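Local atomic coordinates of PTS-dependent dihydroxyacetone kinase operon regulatory protein (Escherichia coli, PDB entry 4LRZ), a protein that activates transcription of the dhaKLM operon from a sigma-70 promoter and represses its own expression, the chain here being its probable sensor region. Residues 145-150 / 160-165; 74-79 / 92-97; 265-270 / 288-293. One frame throughout, in Å; residues are numbered along the deposited sequence.

Interaction 1: residues 145-150 / 160-165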
loop_
_atom_site.group_PDB
_atom_site.type_symbol
_atom_site.label_atom_id
_atom_site.label_comp_id
_atom_site.label_asym_id
_atom_site.label_seq_id
_atom_site.Cartn_x
_atom_site.Cartn_y
_atom_site.Cartn_z
ATOM N N PHE F 145 15.651 4.613 24.607
ATOM C CA PHE F 145 15.360 3.899 23.348
ATOM C C PHE F 145 13.850 3.903 23.067
ATOM O O PHE F 145 13.053 3.771 23.992
ATOM C CB PHE F 145 15.902 2.460 23.380
ATOM C CG PHE F 145 17.405 2.378 23.323
ATOM C CD1 PHE F 145 18.071 2.319 22.104
ATOM C CD2 PHE F 145 18.157 2.377 24.463
ATOM C CE1 PHE F 145 19.476 2.251 22.049
ATOM C CE2 PHE F 145 19.547 2.317 24.413
ATOM C CZ PHE F 145 20.198 2.248 23.225
ATOM N N CYS F 146 13.465 4.132 21.819
ATOM C CA CYS F 146 12.096 3.909 21.390
ATOM C C CYS F 146 12.154 2.890 20.276
ATOM O O CYS F 146 13.066 2.920 19.435
ATOM C CB CYS F 146 11.478 5.181 20.795
ATOM S SG CYS F 146 11.337 6.561 21.936
ATOM N N ALA F 147 11.151 2.032 20.209
ATOM C CA ALA F 147 11.123 1.037 19.151
ATOM C C ALA F 147 9.713 0.584 18.860
ATOM O O ALA F 147 8.807 0.596 19.726
ATOM C CB ALA F 147 12.025 -0.159 19.511
ATOM N N THR F 148 9.524 0.161 17.631
ATOM C CA THR F 148 8.248 -0.366 17.255
ATOM C C THR F 148 8.541 -1.542 16.356
ATOM O O THR F 148 9.410 -1.444 15.509
ATOM C CB THR F 148 7.414 0.718 16.481
ATOM O OG1 THR F 148 7.215 1.857 17.345
ATOM C CG2 THR F 148 6.073 0.180 16.087
ATOM N N PRO F 149 7.790 -2.635 16.501
ATOM C CA PRO F 149 7.986 -3.737 15.598
ATOM C C PRO F 149 7.300 -3.484 14.240
ATOM O O PRO F 149 6.304 -2.756 14.181
ATOM C CB PRO F 149 7.309 -4.899 16.336
ATOM C CG PRO F 149 6.236 -4.286 17.131
ATOM C CD PRO F 149 6.806 -2.965 17.561
ATOM N N LEU F 150 7.822 -4.094 13.175
ATOM C CA LEU F 150 7.076 -4.067 11.949
ATOM C C LEU F 150 6.801 -5.412 11.333
ATOM O O LEU F 150 7.536 -6.406 11.553
ATOM C CB LEU F 150 7.681 -3.116 10.930
ATOM C CG LEU F 150 8.787 -3.572 10.016
ATOM C CD1 LEU F 150 8.239 -3.368 8.654
ATOM C CD2 LEU F 150 9.954 -2.631 10.263
ATOM N N THR F 160 12.254 -4.239 13.331
ATOM C CA THR F 160 11.975 -3.235 14.377
ATOM C C THR F 160 12.615 -1.917 13.970
ATOM O O THR F 160 13.724 -1.903 13.439
ATOM C CB THR F 160 12.597 -3.645 15.756
ATOM O OG1 THR F 160 11.930 -4.807 16.249
ATOM C CG2 THR F 160 12.442 -2.509 16.783
ATOM N N ILE F 161 11.929 -0.802 14.242
ATOM C CA ILE F 161 12.486 0.526 13.963
ATOM C C ILE F 161 12.756 1.125 15.309
ATOM O O ILE F 161 11.874 1.170 16.155
ATOM C CB ILE F 161 11.491 1.476 13.199
ATOM C CG1 ILE F 161 11.068 0.874 11.850
ATOM C CG2 ILE F 161 12.103 2.899 12.947
ATOM C CD1 ILE F 161 12.196 0.752 10.796
ATOM N N ALA F 162 13.960 1.623 15.498
ATOM C CA ALA F 162 14.294 2.249 16.753
ATOM C C ALA F 162 15.038 3.581 16.584
ATOM O O ALA F 162 15.709 3.828 15.556
ATOM C CB ALA F 162 15.152 1.273 17.627
ATOM N N LEU F 163 14.927 4.379 17.642
ATOM C CA LEU F 163 15.546 5.660 17.795
ATOM C C LEU F 163 16.248 5.682 19.163
ATOM O O LEU F 163 15.612 5.467 20.193
ATOM C CB LEU F 163 14.470 6.737 17.744
ATOM C CG LEU F 163 14.826 8.219 17.910
ATOM C CD1 LEU F 163 13.839 9.076 17.095
ATOM C CD2 LEU F 163 14.872 8.663 19.360
ATOM N N ALA F 164 17.558 5.963 19.153
ATOM C CA ALA F 164 18.400 6.007 20.350
ATOM C C ALA F 164 18.862 7.442 20.568
ATOM O O ALA F 164 19.247 8.112 19.608
ATOM C CB ALA F 164 19.607 5.103 20.179
ATOM N N CYS F 165 18.837 7.906 21.819
ATOM C CA CYS F 165 19.325 9.237 22.174
ATOM C C CYS F 165 19.716 9.351 23.631
ATOM O O CYS F 165 19.156 8.638 24.461
ATOM C CB CYS F 165 18.294 10.333 21.829
ATOM S SG CYS F 165 16.816 10.459 22.862
#
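Strand 160-165 runs antiparallel to strand 145-150 at 167°, with four backbone hydrogen bonds between them. Thr-160 pairs with Pro-149 without a hydrogen bond; its OG1 lies beside its own backbone N, which leaves CG2 anti to that nitrogen and 3.6 Å from CB of Ala-147, at the next non-hydrogen-bonded pair. Ile-161 is hydrogen-bonded to Thr-148 in both directions, its N reaching Thr-148 O at 2.9 Å nearly along the C=O axis. The side chains of Ile-161 and Leu-150 cross obliquely, CG1 of the isoleucine 4.0 Å from CD2 of the leucine, whose CG takes the crowded position between backbone N and carbonyl carbon (chi1 86°). Thr-148 OG1 is hydrogen-bonded to Thr-178 of helix 174-211, which packs over the face of Thr-148 and Ile-161. Ala-162 faces Ala-147 methyl to methyl, CB to CB 3.9 Å, and helix 117-124 packs on that side, Leu-118 touching Ala-162 and Ala-121 touching Ala-147. These two strands form a beta hairpin in the antiparallel GAF-domain sheet, ordered 2-1-5-4-3 with helices on its faces. Leu-163 returns to the side of Ile-161 and exchanges two bonds with Cys-146, both 3.0 Å between N and O and both in the carbonyl plane, the one from Cys-146 N the straighter at 165°. Ala-164 sends its CB against the ring of Phe-145, 3.4 Å from CE1; with CG beside the backbone N, that ring leans across toward the alanine, and its other neighbours include the ring of His-135, the two planes roughly perpendicular.

Interaction 2: residues 74-79 / 92-97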
loop_
_atom_site.group_PDB
_atom_site.type_symbol
_atom_site.label_atom_id
_atom_site.label_comp_id
_atom_site.label_asym_id
_atom_site.label_seq_id
_atom_site.Cartn_x
_atom_site.Cartn_y
_atom_site.Cartn_z
ATOM N N ALA F 74 20.200 8.569 16.979
ATOM C CA ALA F 74 20.548 7.571 15.995
ATOM C C ALA F 74 19.287 6.814 15.704
ATOM O O ALA F 74 18.427 6.620 16.584
ATOM C CB ALA F 74 21.590 6.638 16.571
ATOM N N LEU F 75 19.200 6.325 14.485
ATOM C CA LEU F 75 18.064 5.518 14.078
ATOM C C LEU F 75 18.624 4.153 13.631
ATOM O O LEU F 75 19.690 4.099 12.977
ATOM C CB LEU F 75 17.325 6.232 12.948
ATOM C CG LEU F 75 16.680 7.597 13.285
ATOM C CD1 LEU F 75 16.494 8.502 12.040
ATOM C CD2 LEU F 75 15.344 7.402 13.962
ATOM N N PHE F 76 17.911 3.075 13.979
ATOM C CA PHE F 76 18.316 1.719 13.681
ATOM C C PHE F 76 17.198 0.969 12.954
ATOM O O PHE F 76 16.039 1.111 13.298
ATOM C CB PHE F 76 18.528 0.936 15.007
ATOM C CG PHE F 76 19.759 1.331 15.837
ATOM C CD1 PHE F 76 20.784 2.115 15.333
ATOM C CD2 PHE F 76 19.909 0.785 17.138
ATOM C CE1 PHE F 76 21.918 2.406 16.122
ATOM C CE2 PHE F 76 21.047 1.039 17.933
ATOM C CZ PHE F 76 22.055 1.864 17.412
ATOM N N ILE F 77 17.550 0.124 11.991
ATOM C CA ILE F 77 16.644 -0.948 11.568
ATOM C C ILE F 77 17.179 -2.290 12.127
ATOM O O ILE F 77 18.350 -2.561 11.987
ATOM C CB ILE F 77 16.589 -1.124 10.038
ATOM C CG1 ILE F 77 17.034 0.130 9.344
ATOM C CG2 ILE F 77 15.169 -1.594 9.610
ATOM C CD1 ILE F 77 16.180 0.467 8.004
ATOM N N LEU F 78 16.332 -3.105 12.757
ATOM C CA LEU F 78 16.743 -4.422 13.215
ATOM C C LEU F 78 15.872 -5.480 12.531
ATOM O O LEU F 78 14.680 -5.206 12.250
ATOM C CB LEU F 78 16.654 -4.560 14.740
ATOM C CG LEU F 78 17.410 -3.536 15.628
ATOM C CD1 LEU F 78 16.502 -2.351 15.963
ATOM C CD2 LEU F 78 17.856 -4.164 16.916
ATOM N N ASP F 79 16.430 -6.687 12.312
ATOM C CA ASP F 79 15.632 -7.787 11.740
ATOM C C ASP F 79 14.757 -8.437 12.809
ATOM O O ASP F 79 14.784 -7.985 13.951
ATOM C CB ASP F 79 16.489 -8.793 10.966
ATOM C CG ASP F 79 17.216 -9.748 11.857
ATOM O OD1 ASP F 79 17.162 -9.642 13.101
ATOM O OD2 ASP F 79 17.823 -10.691 11.309
ATOM N N GLN F 92 28.391 11.658 15.780
ATOM C CA GLN F 92 28.825 11.533 17.174
ATOM C C GLN F 92 28.007 10.500 17.985
ATOM O O GLN F 92 28.560 9.703 18.766
ATOM C CB GLN F 92 28.789 12.898 17.857
ATOM C CG GLN F 92 29.223 12.892 19.360
ATOM C CD GLN F 92 28.921 14.230 20.070
ATOM O OE1 GLN F 92 29.813 15.060 20.261
ATOM N NE2 GLN F 92 27.654 14.444 20.430
ATOM N N THR F 93 26.692 10.514 17.806
ATOM C CA THR F 93 25.844 9.633 18.575
ATOM C C THR F 93 26.132 8.199 18.108
ATOM O O THR F 93 26.317 7.309 18.918
ATOM C CB THR F 93 24.375 10.084 18.501
ATOM O OG1 THR F 93 24.296 11.456 18.907
ATOM C CG2 THR F 93 23.491 9.289 19.397
ATOM N N LEU F 94 26.253 8.013 16.806
ATOM C CA LEU F 94 26.627 6.739 16.214
ATOM C C LEU F 94 27.983 6.270 16.676
ATOM O O LEU F 94 28.151 5.066 16.901
ATOM C CB LEU F 94 26.621 6.790 14.698
ATOM C CG LEU F 94 25.203 6.878 14.137
ATOM C CD1 LEU F 94 25.178 7.244 12.626
ATOM C CD2 LEU F 94 24.464 5.574 14.451
ATOM N N GLN F 95 28.945 7.179 16.841
ATOM C CA GLN F 95 30.203 6.709 17.405
ATOM C C GLN F 95 30.072 6.296 18.874
ATOM O O GLN F 95 30.657 5.288 19.251
ATOM C CB GLN F 95 31.434 7.622 17.124
ATOM C CG GLN F 95 31.640 8.840 18.041
ATOM C CD GLN F 95 32.295 8.563 19.423
ATOM O OE1 GLN F 95 32.853 7.480 19.676
ATOM N NE2 GLN F 95 32.234 9.573 20.320
ATOM N N GLN F 96 29.302 7.029 19.683
ATOM C CA GLN F 96 29.074 6.630 21.084
ATOM C C GLN F 96 28.372 5.253 21.228
ATOM O O GLN F 96 28.763 4.420 22.056
ATOM C CB GLN F 96 28.311 7.699 21.854
ATOM C CG GLN F 96 29.023 9.047 21.878
ATOM C CD GLN F 96 28.181 10.192 22.452
ATOM O OE1 GLN F 96 26.992 10.035 22.747
ATOM N NE2 GLN F 96 28.809 11.358 22.623
ATOM N N LEU F 97 27.360 4.998 20.409
ATOM C CA LEU F 97 26.655 3.725 20.446
ATOM C C LEU F 97 27.552 2.600 19.949
ATOM O O LEU F 97 27.514 1.479 20.457
ATOM C CB LEU F 97 25.366 3.802 19.626
ATOM C CG LEU F 97 24.345 4.685 20.318
ATOM C CD1 LEU F 97 23.241 5.103 19.322
ATOM C CD2 LEU F 97 23.818 3.945 21.550
#
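The first residue of strand 74-79 meets helix 92-97 most closely, and the contact thins out as the strand runs on. CB of Ala-74 points at the helix and touches two leucine methyls there, CD1 of Leu-97 at 3.6 Å and CD2 of Leu-94 at 3.7 Å. Both leucines, one helical turn apart, have CG anti to the carbonyl carbon and an extended second torsion, so each presents one branch tip to the strand. Phe-76, two residues on and on the same side of the strand, turns its ring end toward the helix: CZ comes to 3.9 Å from CD1 of Leu-97, the two side chains crossing obliquely, while CD2 of Leu-94 lies near the ring plane at the edge, farther off at 4.4 Å from CE1. The strand belongs to the antiparallel sheet of the GAF domain, next to strand 157-166, and helix 91-99 packs by its apolar side at the strand's N-terminal end, with Leu-97 also touching Ala-164. No hydrogen bond joins strand and helix, whose axes come no closer than 8.9 Å at an angle of 59°. Thr-93 marks the looser margin: its CG2, anti to the backbone N, stands 4.1 Å from Ala-74 N, while OG1 is hydrogen-bonded to Asp-90, three residues earlier in the chain. Leu-94 is already partly open to solvent. Gln-92 and Gln-95 are exposed and make no contact with the strand; Gln-96, partly exposed, makes none either.

Interaction 3: residues 265-270 / 288-293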
loop_
_atom_site.group_PDB
_atom_site.type_symbol
_atom_site.label_atom_id
_atom_site.label_comp_id
_atom_site.label_asym_id
_atom_site.label_seq_id
_atom_site.Cartn_x
_atom_site.Cartn_y
_atom_site.Cartn_z
ATOM N N ALA F 265 -26.691 -2.119 -23.003
ATOM C CA ALA F 265 -25.959 -2.988 -22.050
ATOM C C ALA F 265 -26.580 -4.377 -21.937
ATOM O O ALA F 265 -26.643 -4.962 -20.854
ATOM C CB ALA F 265 -25.831 -2.324 -20.676
ATOM N N HIS F 266 -27.014 -4.893 -23.082
ATOM C CA HIS F 266 -27.802 -6.110 -23.168
ATOM C C HIS F 266 -26.935 -7.210 -23.820
ATOM O O HIS F 266 -26.355 -6.990 -24.871
ATOM C CB HIS F 266 -29.118 -5.783 -23.929
ATOM C CG HIS F 266 -29.847 -6.968 -24.504
ATOM N ND1 HIS F 266 -29.970 -7.178 -25.866
ATOM C CD2 HIS F 266 -30.536 -7.976 -23.908
ATOM C CE1 HIS F 266 -30.677 -8.276 -26.083
ATOM N NE2 HIS F 266 -31.028 -8.782 -24.912
ATOM N N PRO F 267 -26.813 -8.379 -23.165
ATOM C CA PRO F 267 -26.005 -9.501 -23.657
ATOM C C PRO F 267 -26.468 -10.115 -24.993
ATOM O O PRO F 267 -27.640 -10.010 -25.349
ATOM C CB PRO F 267 -26.124 -10.535 -22.531
ATOM C CG PRO F 267 -27.333 -10.137 -21.758
ATOM C CD PRO F 267 -27.357 -8.649 -21.824
ATOM N N LEU F 268 -25.550 -10.753 -25.714
ATOM C CA LEU F 268 -25.858 -11.456 -26.959
ATOM C C LEU F 268 -25.116 -12.773 -26.955
ATOM O O LEU F 268 -23.911 -12.788 -26.710
ATOM C CB LEU F 268 -25.397 -10.648 -28.170
ATOM C CG LEU F 268 -26.196 -9.419 -28.590
ATOM C CD1 LEU F 268 -25.410 -8.612 -29.597
ATOM C CD2 LEU F 268 -27.557 -9.823 -29.170
ATOM N N LYS F 269 -25.816 -13.872 -27.226
ATOM C CA LYS F 269 -25.193 -15.200 -27.199
ATOM C C LYS F 269 -25.296 -15.924 -28.538
ATOM O O LYS F 269 -26.387 -16.060 -29.096
ATOM C CB LYS F 269 -25.775 -16.046 -26.063
ATOM C CG LYS F 269 -26.023 -15.243 -24.784
ATOM C CD LYS F 269 -26.059 -16.080 -23.510
ATOM C CE LYS F 269 -26.170 -15.160 -22.293
ATOM N NZ LYS F 269 -26.123 -15.893 -20.998
ATOM N N HIS F 270 -24.149 -16.366 -29.058
ATOM C CA HIS F 270 -24.060 -17.135 -30.316
ATOM C C HIS F 270 -24.869 -16.543 -31.483
ATOM O O HIS F 270 -25.375 -17.278 -32.326
ATOM C CB HIS F 270 -24.453 -18.608 -30.086
ATOM C CG HIS F 270 -23.350 -19.465 -29.532
ATOM N ND1 HIS F 270 -22.779 -19.247 -28.293
ATOM C CD2 HIS F 270 -22.738 -20.566 -30.038
ATOM C CE1 HIS F 270 -21.850 -20.162 -28.070
ATOM N NE2 HIS F 270 -21.807 -20.976 -29.110
ATOM N N LEU F 288 -21.688 -11.294 -26.778
ATOM C CA LEU F 288 -21.341 -10.036 -26.137
ATOM C C LEU F 288 -21.625 -10.127 -24.671
ATOM O O LEU F 288 -22.751 -10.341 -24.275
ATOM C CB LEU F 288 -22.096 -8.839 -26.721
ATOM C CG LEU F 288 -21.659 -7.540 -26.020
ATOM C CD1 LEU F 288 -20.453 -6.938 -26.714
ATOM C CD2 LEU F 288 -22.784 -6.525 -25.960
ATOM N N LYS F 289 -20.587 -9.930 -23.876
ATOM C CA LYS F 289 -20.669 -10.041 -22.426
ATOM C C LYS F 289 -20.468 -8.673 -21.802
ATOM O O LYS F 289 -19.365 -8.158 -21.797
ATOM C CB LYS F 289 -19.616 -11.029 -21.917
ATOM C CG LYS F 289 -19.482 -11.122 -20.416
ATOM C CD LYS F 289 -20.614 -11.910 -19.767
ATOM C CE LYS F 289 -20.159 -12.522 -18.469
ATOM N NZ LYS F 289 -21.315 -12.815 -17.589
ATOM N N PRO F 290 -21.547 -8.054 -21.316
ATOM C CA PRO F 290 -21.411 -6.814 -20.521
ATOM C C PRO F 290 -20.725 -7.087 -19.206
ATOM O O PRO F 290 -20.911 -8.166 -18.637
ATOM C CB PRO F 290 -22.872 -6.406 -20.238
ATOM C CG PRO F 290 -23.705 -7.155 -21.273
ATOM C CD PRO F 290 -22.960 -8.441 -21.526
ATOM N N ILE F 291 -19.939 -6.131 -18.721
ATOM C CA ILE F 291 -19.393 -6.197 -17.361
ATOM C C ILE F 291 -19.792 -4.918 -16.661
ATOM O O ILE F 291 -19.381 -3.824 -17.072
ATOM C CB ILE F 291 -17.844 -6.291 -17.332
ATOM C CG1 ILE F 291 -17.332 -7.528 -18.063
ATOM C CG2 ILE F 291 -17.314 -6.278 -15.877
ATOM C CD1 ILE F 291 -15.817 -7.422 -18.426
ATOM N N ILE F 292 -20.563 -5.047 -15.595
ATOM C CA ILE F 292 -21.225 -3.895 -14.995
ATOM C C ILE F 292 -20.525 -3.572 -13.695
ATOM O O ILE F 292 -20.455 -4.417 -12.804
ATOM C CB ILE F 292 -22.745 -4.174 -14.793
ATOM C CG1 ILE F 292 -23.386 -4.528 -16.148
ATOM C CG2 ILE F 292 -23.455 -2.958 -14.098
ATOM C CD1 ILE F 292 -24.571 -5.500 -16.066
ATOM N N GLU F 293 -19.962 -2.373 -13.601
ATOM C CA GLU F 293 -19.127 -2.013 -12.449
ATOM C C GLU F 293 -19.538 -0.634 -11.958
ATOM O O GLU F 293 -20.188 0.112 -12.692
ATOM C CB GLU F 293 -17.628 -2.014 -12.832
ATOM C CG GLU F 293 -16.984 -3.408 -13.008
ATOM C CD GLU F 293 -15.520 -3.348 -13.547
ATOM O OE1 GLU F 293 -15.363 -3.175 -14.780
ATOM O OE2 GLU F 293 -14.551 -3.487 -12.745
#
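A single antiparallel hydrogen-bonded pair, Leu-268 with Leu-288, joins the backbones of 265-270 and 288-293. Leu-288 N gives the shorter bond, 2.7 Å to Leu-268 O; Leu-268 N reaches Leu-288 O at 3.2 Å, the straighter of the two at 164°. Both donors lie in the carbonyl plane on a lone pair. Ala-265, the first residue past helix 256-264, has positive phi, and the chain turns a corner at His-270. The contact thus brings the helix exit onto strand 281-293 of the PAS-fold sheet. CB of Leu-268 and CB of Leu-288 lie 4.0 Å apart on one face, where both residues also touch helix 256-264. Leu-288 CG is anti to the backbone N, and CD2 reaches His-266 O at 3.8 Å. Beyond this pair, CB of Pro-290 points toward the loop, and its ring meets it: CG is 3.7 Å from Ala-265 O, and CD is 3.9 Å from CB of Pro-267, the two prolines crossing at about a right angle. An alanine in place of Pro-290 would probably loosen this packing, since the CG and CD contacts with Ala-265 and Pro-267 would be gone. On another side of the strand, Lys-289 forms a salt bridge with Glu-210 of the second subunit.

In the fold
From the N terminus the contacts follow in series, neither nesting nor crossing. Interaction 2 comes first, closing a 12-residue connection that contains strand 84-89 and setting helix 91-99 against strand 74-79. Interaction 1 then closes the hairpin of strands 143-151 and 157-166. The two meet in the GAF-domain sheet, where 157-166 lies beside 74-79: probable hydrogen bonds run from Ala-164 N to Ala-74 O and from Phe-76 N to Ala-162 O. The long helix 174-211 then leads to the PAS fold. There interaction 3 closes a 17-residue, mostly strand excursion, its centre about 55 Å from that of interaction 1 and about 61 Å from that of interaction 2.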